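Local coordinates for transposon Tn7 transposition protein tnsA (Escherichia coli, PDB 1T0F) that carries out the 5'-strand cleavage at the ends of Tn7 as the restriction enzyme-like subunit of a transposase it forms with TnsB, at residues Y32-L36 against R83-P87; L65-V69 against I132-P136; M114-L119 against L151-W156. All coordinates share one frame. Numbering follows the deposited sequence.

Interaction 1: Y32-L36 against R83-P87; sequences YIPWL and REQFP
Residues 32-36, an irregular and mostly extended N-terminal segment, pack on strand 79-87, outermost in the mixed sheet of this PD-(D/E)XK-type nuclease fold, where that strand bends. At the corner Gln85 adopts a left-handed backbone (phi 50°, psi 56°), and the nearest CA pair is Pro34 and Gln85, 5.3 Å apart. Tyr32, in the t rotamer (chi2 73°), reaches across the strand: Arg83 CG sits over one ring face, 3.6 Å from the centroid, in a CH-pi contact, while the hydroxyl donates from Tyr32 OH to Glu84 O at 2.7 Å. The CE1 atom of Tyr32 also meets Phe86 CD1 at 4.0 Å. Trp35 N donates to Gln85 O (3.0 Å, 155°), and at Trp35 helical angles turn the chain toward Leu36. Its t side chain sets Trp35 CB 3.8 Å from Pro87 CD before the indole leads away to helix 13-21. Gln85 (m, m) places CG 3.4 Å from Leu36 O, and its NE2 bonds to the active-site Glu66; Arg83 and Glu84 form salt bridges with Asp121 and Arg57, respectively. The loop thus donates to the carbonyls of Glu84 and of the corner residue Gln85, while Leu36 O is buried without a polar partner.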
loop_
_atom_site.group_PDB
_atom_site.type_symbol
_atom_site.label_atom_id
_atom_site.label_comp_id
_atom_site.label_asym_id
_atom_site.label_seq_id
_atom_site.Cartn_x
_atom_site.Cartn_y
_atom_site.Cartn_z
ATOM N N TYR A 32 13.072 9.007 1.732
ATOM C CA TYR A 32 12.559 7.977 2.629
ATOM C C TYR A 32 13.031 6.578 2.262
ATOM O O TYR A 32 13.160 6.241 1.085
ATOM C CB TYR A 32 11.023 7.995 2.625
ATOM C CG TYR A 32 10.389 6.941 3.512
ATOM C CD1 TYR A 32 10.406 7.066 4.903
ATOM C CD2 TYR A 32 9.774 5.815 2.957
ATOM C CE1 TYR A 32 9.821 6.097 5.726
ATOM C CE2 TYR A 32 9.188 4.839 3.772
ATOM C CZ TYR A 32 9.214 4.990 5.151
ATOM O OH TYR A 32 8.606 4.045 5.952
ATOM N N ILE A 33 13.285 5.767 3.287
ATOM C CA ILE A 33 13.683 4.376 3.100
ATOM C C ILE A 33 12.734 3.569 3.992
ATOM O O ILE A 33 12.668 3.802 5.188
ATOM C CB ILE A 33 15.138 4.124 3.557
ATOM C CG1 ILE A 33 16.102 4.985 2.736
ATOM C CG2 ILE A 33 15.488 2.658 3.364
ATOM C CD1 ILE A 33 17.570 4.750 3.069
ATOM N N PRO A 34 11.976 2.623 3.416
ATOM C CA PRO A 34 11.041 1.823 4.222
ATOM C C PRO A 34 11.741 0.893 5.213
ATOM O O PRO A 34 12.858 0.442 4.970
ATOM C CB PRO A 34 10.257 1.052 3.167
ATOM C CG PRO A 34 11.286 0.832 2.097
ATOM C CD PRO A 34 11.974 2.182 2.012
ATOM N N TRP A 35 11.078 0.609 6.329
ATOM C CA TRP A 35 11.653 -0.279 7.336
ATOM C C TRP A 35 11.751 -1.696 6.771
ATOM O O TRP A 35 12.769 -2.366 6.935
ATOM C CB TRP A 35 10.801 -0.262 8.609
ATOM C CG TRP A 35 11.282 -1.225 9.661
ATOM C CD1 TRP A 35 10.699 -2.408 10.021
ATOM C CD2 TRP A 35 12.459 -1.096 10.468
ATOM N NE1 TRP A 35 11.440 -3.025 11.007
ATOM C CE2 TRP A 35 12.526 -2.242 11.298
ATOM C CE3 TRP A 35 13.465 -0.125 10.571
ATOM C CZ2 TRP A 35 13.562 -2.441 12.219
ATOM C CZ3 TRP A 35 14.498 -0.326 11.493
ATOM C CH2 TRP A 35 14.534 -1.476 12.302
ATOM N N LEU A 36 10.696 -2.142 6.094
ATOM C CA LEU A 36 10.668 -3.470 5.486
ATOM C C LEU A 36 10.808 -3.355 3.973
ATOM O O LEU A 36 10.332 -2.392 3.373
ATOM C CB LEU A 36 9.344 -4.176 5.793
ATOM C CG LEU A 36 8.898 -4.339 7.248
ATOM C CD1 LEU A 36 7.506 -4.971 7.269
ATOM C CD2 LEU A 36 9.900 -5.200 8.016
ATOM N N ARG A 83 4.669 6.944 2.555
ATOM C CA ARG A 83 5.771 6.281 3.238
ATOM C C ARG A 83 5.321 4.895 3.702
ATOM O O ARG A 83 4.663 4.758 4.726
ATOM C CB ARG A 83 6.238 7.143 4.417
ATOM C CG ARG A 83 7.118 8.339 3.976
ATOM C CD ARG A 83 7.514 9.255 5.139
ATOM N NE ARG A 83 6.400 10.069 5.634
ATOM C CZ ARG A 83 6.410 10.734 6.788
ATOM N NH1 ARG A 83 7.472 10.680 7.578
ATOM N NH2 ARG A 83 5.370 11.472 7.149
ATOM N N GLU A 84 5.683 3.880 2.925
ATOM C CA GLU A 84 5.295 2.497 3.212
ATOM C C GLU A 84 6.188 1.836 4.254
ATOM O O GLU A 84 7.344 2.227 4.435
ATOM C CB GLU A 84 5.308 1.657 1.926
ATOM C CG GLU A 84 6.696 1.238 1.407
ATOM C CD GLU A 84 7.380 2.289 0.528
ATOM O OE1 GLU A 84 6.992 3.477 0.567
ATOM O OE2 GLU A 84 8.330 1.919 -0.196
ATOM N N GLN A 85 5.636 0.828 4.929
ATOM C CA GLN A 85 6.359 0.074 5.957
ATOM C C GLN A 85 7.012 1.055 6.934
ATOM O O GLN A 85 8.231 1.023 7.157
ATOM C CB GLN A 85 7.435 -0.812 5.308
ATOM C CG GLN A 85 7.093 -1.436 3.949
ATOM C CD GLN A 85 5.804 -2.258 3.935
ATOM O OE1 GLN A 85 5.364 -2.779 4.965
ATOM N NE2 GLN A 85 5.204 -2.390 2.749
ATOM N N PHE A 86 6.193 1.928 7.513
ATOM C CA PHE A 86 6.673 2.941 8.445
ATOM C C PHE A 86 6.822 2.353 9.853
ATOM O O PHE A 86 5.846 1.919 10.467
ATOM C CB PHE A 86 5.704 4.125 8.467
ATOM C CG PHE A 86 6.219 5.308 9.227
ATOM C CD1 PHE A 86 7.157 6.158 8.653
ATOM C CD2 PHE A 86 5.792 5.558 10.523
ATOM C CE1 PHE A 86 7.663 7.246 9.364
ATOM C CE2 PHE A 86 6.293 6.643 11.246
ATOM C CZ PHE A 86 7.232 7.488 10.660
ATOM N N PRO A 87 8.054 2.358 10.388
ATOM C CA PRO A 87 8.342 1.817 11.722
ATOM C C PRO A 87 7.822 2.660 12.880
ATOM O O PRO A 87 7.875 3.887 12.836
ATOM C CB PRO A 87 9.865 1.710 11.712
ATOM C CG PRO A 87 10.248 2.969 10.965
ATOM C CD PRO A 87 9.267 2.960 9.792
#

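Interaction 2: L65-V69 against I132-P136; sequences LELAV and IQVKP. With MG (magnesium ion), chain E.
The active site of this PD-(D/E)XK-type nuclease lies where helix 64-75 meets the end of strand 129-134, and both segments contribute to it. The helical segment 65-69 and strand 132-134 run at 144° with axes 9.5 Å apart at closest approach; Glu66 and Val134 are the nearest CA pair, at 6.5 Å. Leu65 (t, p) and Val69 (t), one turn apart and joined by the helical bond from Val69 N to Leu65 O (3.1 Å), point their CB atoms at the strand. Leu65 lies against Val134 (t), and Leu65 CD2 is 3.5 Å from Lys135 O; Val69 CG2 touches Val134 CG2 at 3.7 Å, and Val69 CG1 lies 4.3 Å from Ile132 CD1. As in the nuclease core of restriction enzymes, one strand supplies metal ligands and a lysine, here with Gln133 at the position usually held by an acidic residue: magnesium is bound by Gln133 OE1 at 2.5 Å and Val134 O at 2.4 Å, and Asp117 completes the protein ligands. Lys135 points its CB away from the helix; its m, m, t, t chain ends with NZ donating to water 2 at 2.7 Å. Glu66 (m, t) accepts from water 1 through OE2 at 2.6 Å while its OE1 bonds to Leu62 and Gln85. Both waters are metal ligands, the magnesium lying 2.6 Å from water 1 and 2.4 Å from water 2.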
loop_
_atom_site.group_PDB
_atom_site.type_symbol
_atom_site.label_atom_id
_atom_site.label_comp_id
_atom_site.label_asym_id
_atom_site.label_seq_id
_atom_site.Cartn_x
_atom_site.Cartn_y
_atom_site.Cartn_z
ATOM N N LEU A 65 -2.638 -6.900 -1.685
ATOM C CA LEU A 65 -3.520 -5.951 -1.018
ATOM C C LEU A 65 -2.822 -4.608 -0.832
ATOM O O LEU A 65 -3.435 -3.552 -0.999
ATOM C CB LEU A 65 -3.974 -6.498 0.335
ATOM C CG LEU A 65 -5.003 -5.642 1.070
ATOM C CD1 LEU A 65 -6.057 -5.126 0.103
ATOM C CD2 LEU A 65 -5.644 -6.484 2.193
ATOM N N GLU A 66 -1.538 -4.650 -0.472
ATOM C CA GLU A 66 -0.766 -3.421 -0.299
ATOM C C GLU A 66 -0.623 -2.735 -1.651
ATOM O O GLU A 66 -0.645 -1.506 -1.740
ATOM C CB GLU A 66 0.614 -3.729 0.289
ATOM C CG GLU A 66 0.604 -3.856 1.811
ATOM C CD GLU A 66 1.958 -4.269 2.379
ATOM O OE1 GLU A 66 2.993 -3.855 1.811
ATOM O OE2 GLU A 66 1.979 -4.994 3.404
ATOM N N LEU A 67 -0.464 -3.533 -2.704
ATOM C CA LEU A 67 -0.364 -2.985 -4.057
ATOM C C LEU A 67 -1.655 -2.229 -4.388
ATOM O O LEU A 67 -1.619 -1.117 -4.926
ATOM C CB LEU A 67 -0.162 -4.110 -5.080
ATOM C CG LEU A 67 -0.227 -3.727 -6.566
ATOM C CD1 LEU A 67 0.912 -2.770 -6.907
ATOM C CD2 LEU A 67 -0.144 -4.991 -7.421
ATOM N N ALA A 68 -2.799 -2.833 -4.073
ATOM C CA ALA A 68 -4.084 -2.187 -4.362
ATOM C C ALA A 68 -4.224 -0.841 -3.638
ATOM O O ALA A 68 -4.695 0.144 -4.215
ATOM C CB ALA A 68 -5.231 -3.113 -3.980
ATOM N N VAL A 69 -3.813 -0.795 -2.376
ATOM C CA VAL A 69 -3.893 0.438 -1.604
ATOM C C VAL A 69 -2.920 1.473 -2.169
ATOM O O VAL A 69 -3.260 2.649 -2.291
ATOM C CB VAL A 69 -3.581 0.189 -0.101
ATOM C CG1 VAL A 69 -3.586 1.507 0.657
ATOM C CG2 VAL A 69 -4.623 -0.757 0.496
ATOM N N ILE A 132 -2.368 3.916 7.589
ATOM C CA ILE A 132 -3.167 2.764 7.199
ATOM C C ILE A 132 -2.461 1.437 7.455
ATOM O O ILE A 132 -1.273 1.287 7.156
ATOM C CB ILE A 132 -3.504 2.793 5.677
ATOM C CG1 ILE A 132 -4.440 3.961 5.354
ATOM C CG2 ILE A 132 -4.146 1.463 5.251
ATOM C CD1 ILE A 132 -4.913 3.971 3.910
ATOM N N GLN A 133 -3.193 0.486 8.034
ATOM C CA GLN A 133 -2.680 -0.866 8.217
ATOM C C GLN A 133 -3.597 -1.700 7.309
ATOM O O GLN A 133 -4.824 -1.571 7.358
ATOM C CB GLN A 133 -2.804 -1.349 9.671
ATOM C CG GLN A 133 -2.417 -2.829 9.845
ATOM C CD GLN A 133 -0.944 -3.116 9.576
ATOM O OE1 GLN A 133 -0.574 -4.237 9.208
ATOM N NE2 GLN A 133 -0.095 -2.118 9.778
ATOM N N VAL A 134 -2.989 -2.530 6.473
ATOM C CA VAL A 134 -3.693 -3.383 5.526
ATOM C C VAL A 134 -3.801 -4.814 6.078
ATOM O O VAL A 134 -2.810 -5.382 6.517
ATOM C CB VAL A 134 -2.916 -3.379 4.200
ATOM C CG1 VAL A 134 -3.485 -4.359 3.256
ATOM C CG2 VAL A 134 -2.932 -1.974 3.605
ATOM N N LYS A 135 -4.999 -5.391 6.062
ATOM C CA LYS A 135 -5.194 -6.748 6.579
ATOM C C LYS A 135 -6.235 -7.532 5.806
ATOM O O LYS A 135 -7.200 -6.957 5.308
ATOM C CB LYS A 135 -5.699 -6.713 8.030
ATOM C CG LYS A 135 -4.707 -6.262 9.087
ATOM C CD LYS A 135 -3.568 -7.255 9.228
ATOM C CE LYS A 135 -2.602 -6.806 10.315
ATOM N NZ LYS A 135 -1.389 -7.670 10.372
ATOM N N PRO A 136 -6.036 -8.855 5.667
ATOM C CA PRO A 136 -7.047 -9.635 4.956
ATOM C C PRO A 136 -8.215 -9.549 5.936
ATOM O O PRO A 136 -7.995 -9.537 7.145
ATOM C CB PRO A 136 -6.448 -11.039 4.930
ATOM C CG PRO A 136 -4.978 -10.773 4.886
ATOM C CD PRO A 136 -4.814 -9.646 5.883
HETATM MG MG MG E . -0.491 -5.388 7.020
HETATM O O HOH W 1 0.409 -6.402 4.855
HETATM O O HOH W 2 -0.374 -7.676 7.849
#

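Interaction 3: M114-L119 against L151-W156; sequences MSTDFL and LERRYW. With MG (magnesium ion), chain E.
Thr116 OG1 is the polar hub between strand 115-122 and helix 143-159: it donates to Glu152 OE2 at 2.7 Å and accepts from Trp156 NE1 at 2.8 Å (164°). Glu152 and Trp156 stand one turn apart, linked by the bond from Trp156 N to Glu152 O (3.2 Å), and Thr116 and Glu152 are the nearest CA pair, at 7.5 Å. The m rotamer of Thr116, the extended t, t Glu152 and the m Trp156 bring these groups together, with OG1 at the indole edge. Glu152 OE2 also accepts from the metal ligand Gln133. Outward, Leu119 (t, p) sets CD1 4.0 Å from Trp156 CH2, and Met114 SD lies 3.8 Å from Leu151 CD1 (m, t). At Asp117 helical backbone angles (-53°/-41°) interrupt the strand, and a classic beta bulge sets Asp117 and Phe118 together opposite Ile132 of the neighbouring strand. Asp117 OD2 binds magnesium at 2.4 Å; the helix thus packs on the metal-binding strand next to this ligand, as part of the PD-(D/E)XK nuclease core.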
loop_
_atom_site.group_PDB
_atom_site.type_symbol
_atom_site.label_atom_id
_atom_site.label_comp_id
_atom_site.label_asym_id
_atom_site.label_seq_id
_atom_site.Cartn_x
_atom_site.Cartn_y
_atom_site.Cartn_z
ATOM N N MET A 114 7.577 -2.809 15.231
ATOM C CA MET A 114 6.280 -2.825 14.563
ATOM C C MET A 114 6.293 -1.799 13.432
ATOM O O MET A 114 7.070 -0.842 13.463
ATOM C CB MET A 114 5.174 -2.481 15.562
ATOM C CG MET A 114 5.028 -3.490 16.685
ATOM S SD MET A 114 3.685 -3.106 17.797
ATOM C CE MET A 114 2.265 -3.596 16.762
ATOM N N SER A 115 5.448 -2.004 12.428
ATOM C CA SER A 115 5.379 -1.063 11.312
ATOM C C SER A 115 3.944 -0.907 10.810
ATOM O O SER A 115 3.126 -1.821 10.927
ATOM C CB SER A 115 6.297 -1.513 10.165
ATOM O OG SER A 115 5.893 -2.751 9.600
ATOM N N THR A 116 3.646 0.276 10.287
ATOM C CA THR A 116 2.329 0.582 9.743
ATOM C C THR A 116 2.528 0.570 8.234
ATOM O O THR A 116 3.466 1.180 7.719
ATOM C CB THR A 116 1.840 1.959 10.239
ATOM O OG1 THR A 116 1.521 1.861 11.631
ATOM C CG2 THR A 116 0.589 2.403 9.481
ATOM N N ASP A 117 1.651 -0.125 7.522
ATOM C CA ASP A 117 1.820 -0.266 6.093
ATOM C C ASP A 117 2.003 1.010 5.289
ATOM O O ASP A 117 2.828 1.025 4.379
ATOM C CB ASP A 117 0.695 -1.123 5.523
ATOM C CG ASP A 117 0.666 -2.510 6.161
ATOM O OD1 ASP A 117 1.748 -2.997 6.558
ATOM O OD2 ASP A 117 -0.417 -3.109 6.274
ATOM N N PHE A 118 1.256 2.063 5.618
ATOM C CA PHE A 118 1.385 3.339 4.901
ATOM C C PHE A 118 1.151 4.544 5.798
ATOM O O PHE A 118 0.188 4.579 6.566
ATOM C CB PHE A 118 0.363 3.455 3.756
ATOM C CG PHE A 118 0.471 2.391 2.705
ATOM C CD1 PHE A 118 1.383 2.508 1.658
ATOM C CD2 PHE A 118 -0.382 1.287 2.733
ATOM C CE1 PHE A 118 1.442 1.541 0.648
ATOM C CE2 PHE A 118 -0.334 0.315 1.732
ATOM C CZ PHE A 118 0.578 0.440 0.684
ATOM N N LEU A 119 2.032 5.534 5.701
ATOM C CA LEU A 119 1.857 6.787 6.430
ATOM C C LEU A 119 1.722 7.753 5.256
ATOM O O LEU A 119 2.635 7.877 4.440
ATOM C CB LEU A 119 3.078 7.142 7.283
ATOM C CG LEU A 119 2.968 8.533 7.921
ATOM C CD1 LEU A 119 1.747 8.610 8.825
ATOM C CD2 LEU A 119 4.232 8.836 8.725
ATOM N N LEU A 151 -2.292 -2.345 19.590
ATOM C CA LEU A 151 -1.048 -1.645 19.933
ATOM C C LEU A 151 -0.830 -0.506 18.939
ATOM O O LEU A 151 -0.518 0.630 19.314
ATOM C CB LEU A 151 0.149 -2.593 19.845
ATOM C CG LEU A 151 0.266 -3.697 20.898
ATOM C CD1 LEU A 151 1.513 -4.530 20.609
ATOM C CD2 LEU A 151 0.337 -3.076 22.298
ATOM N N GLU A 152 -0.987 -0.838 17.663
ATOM C CA GLU A 152 -0.812 0.122 16.578
ATOM C C GLU A 152 -1.835 1.253 16.689
ATOM O O GLU A 152 -1.504 2.426 16.493
ATOM C CB GLU A 152 -0.962 -0.600 15.234
ATOM C CG GLU A 152 -0.616 0.254 14.026
ATOM C CD GLU A 152 -0.730 -0.507 12.715
ATOM O OE1 GLU A 152 -1.082 -1.711 12.737
ATOM O OE2 GLU A 152 -0.465 0.106 11.661
ATOM N N ARG A 153 -3.079 0.896 16.998
ATOM C CA ARG A 153 -4.131 1.897 17.130
ATOM C C ARG A 153 -3.762 2.902 18.210
ATOM O O ARG A 153 -3.831 4.115 17.995
ATOM C CB ARG A 153 -5.464 1.236 17.480
ATOM C CG ARG A 153 -6.636 2.216 17.538
ATOM C CD ARG A 153 -7.874 1.549 18.138
ATOM N NE ARG A 153 -7.756 1.353 19.584
ATOM C CZ ARG A 153 -7.894 2.321 20.487
ATOM N NH1 ARG A 153 -8.161 3.567 20.108
ATOM N NH2 ARG A 153 -7.757 2.046 21.776
ATOM N N ARG A 154 -3.362 2.398 19.375
ATOM C CA ARG A 154 -2.981 3.262 20.487
ATOM C C ARG A 154 -1.794 4.149 20.144
ATOM O O ARG A 154 -1.742 5.310 20.554
ATOM C CB ARG A 154 -2.653 2.417 21.726
ATOM C CG ARG A 154 -3.862 1.702 22.290
ATOM C CD ARG A 154 -3.525 0.978 23.589
ATOM N NE ARG A 154 -4.700 0.315 24.147
ATOM C CZ ARG A 154 -5.069 0.398 25.421
ATOM N NH1 ARG A 154 -4.352 1.115 26.276
ATOM N NH2 ARG A 154 -6.161 -0.227 25.841
ATOM N N TYR A 155 -0.847 3.602 19.394
ATOM C CA TYR A 155 0.342 4.345 18.990
ATOM C C TYR A 155 -0.050 5.614 18.239
ATOM O O TYR A 155 0.342 6.724 18.608
ATOM C CB TYR A 155 1.218 3.487 18.074
ATOM C CG TYR A 155 2.510 4.159 17.649
ATOM C CD1 TYR A 155 3.645 4.101 18.461
ATOM C CD2 TYR A 155 2.597 4.856 16.442
ATOM C CE1 TYR A 155 4.834 4.715 18.081
ATOM C CE2 TYR A 155 3.785 5.480 16.054
ATOM C CZ TYR A 155 4.900 5.399 16.885
ATOM O OH TYR A 155 6.088 5.981 16.518
ATOM N N TRP A 156 -0.815 5.448 17.169
ATOM C CA TRP A 156 -1.229 6.611 16.390
ATOM C C TRP A 156 -2.199 7.520 17.144
ATOM O O TRP A 156 -2.198 8.739 16.942
ATOM C CB TRP A 156 -1.808 6.148 15.057
ATOM C CG TRP A 156 -0.752 5.541 14.202
ATOM C CD1 TRP A 156 -0.621 4.231 13.863
ATOM C CD2 TRP A 156 0.364 6.222 13.617
ATOM N NE1 TRP A 156 0.509 4.046 13.101
ATOM C CE2 TRP A 156 1.133 5.253 12.937
ATOM C CE3 TRP A 156 0.791 7.557 13.605
ATOM C CZ2 TRP A 156 2.304 5.574 12.252
ATOM C CZ3 TRP A 156 1.957 7.874 12.924
ATOM C CH2 TRP A 156 2.701 6.886 12.256
HETATM MG MG MG E . -0.491 -5.388 7.020
HETATM O O HOH W 1 0.409 -6.402 4.855
HETATM O O HOH W 2 -0.374 -7.676 7.849
#

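From the N terminus, interaction 1 joins the loop after helix 13-21 to edge strand 79-87, closing a loop that contains strands 48-51 and 58-61 and all of helix 64-75. Interaction 2 begins inside that loop and ends beyond it, at strand 129-134, so the two cross; Gln85 and Glu66 hydrogen-bond where they meet. Interaction 3, opening after interaction 1 has closed, crosses interaction 2 in turn, linking strand 115-122 to helix 143-159. Strands 79-87, 115-122 and 129-134 are consecutive neighbours in one mixed sheet, with backbone bonds between Phe86 and Thr116 and between Phe118 and Ile132. Interactions 2 and 3 share the magnesium and both waters, and Val134 N lies 2.6 Å from Asp117 OD2.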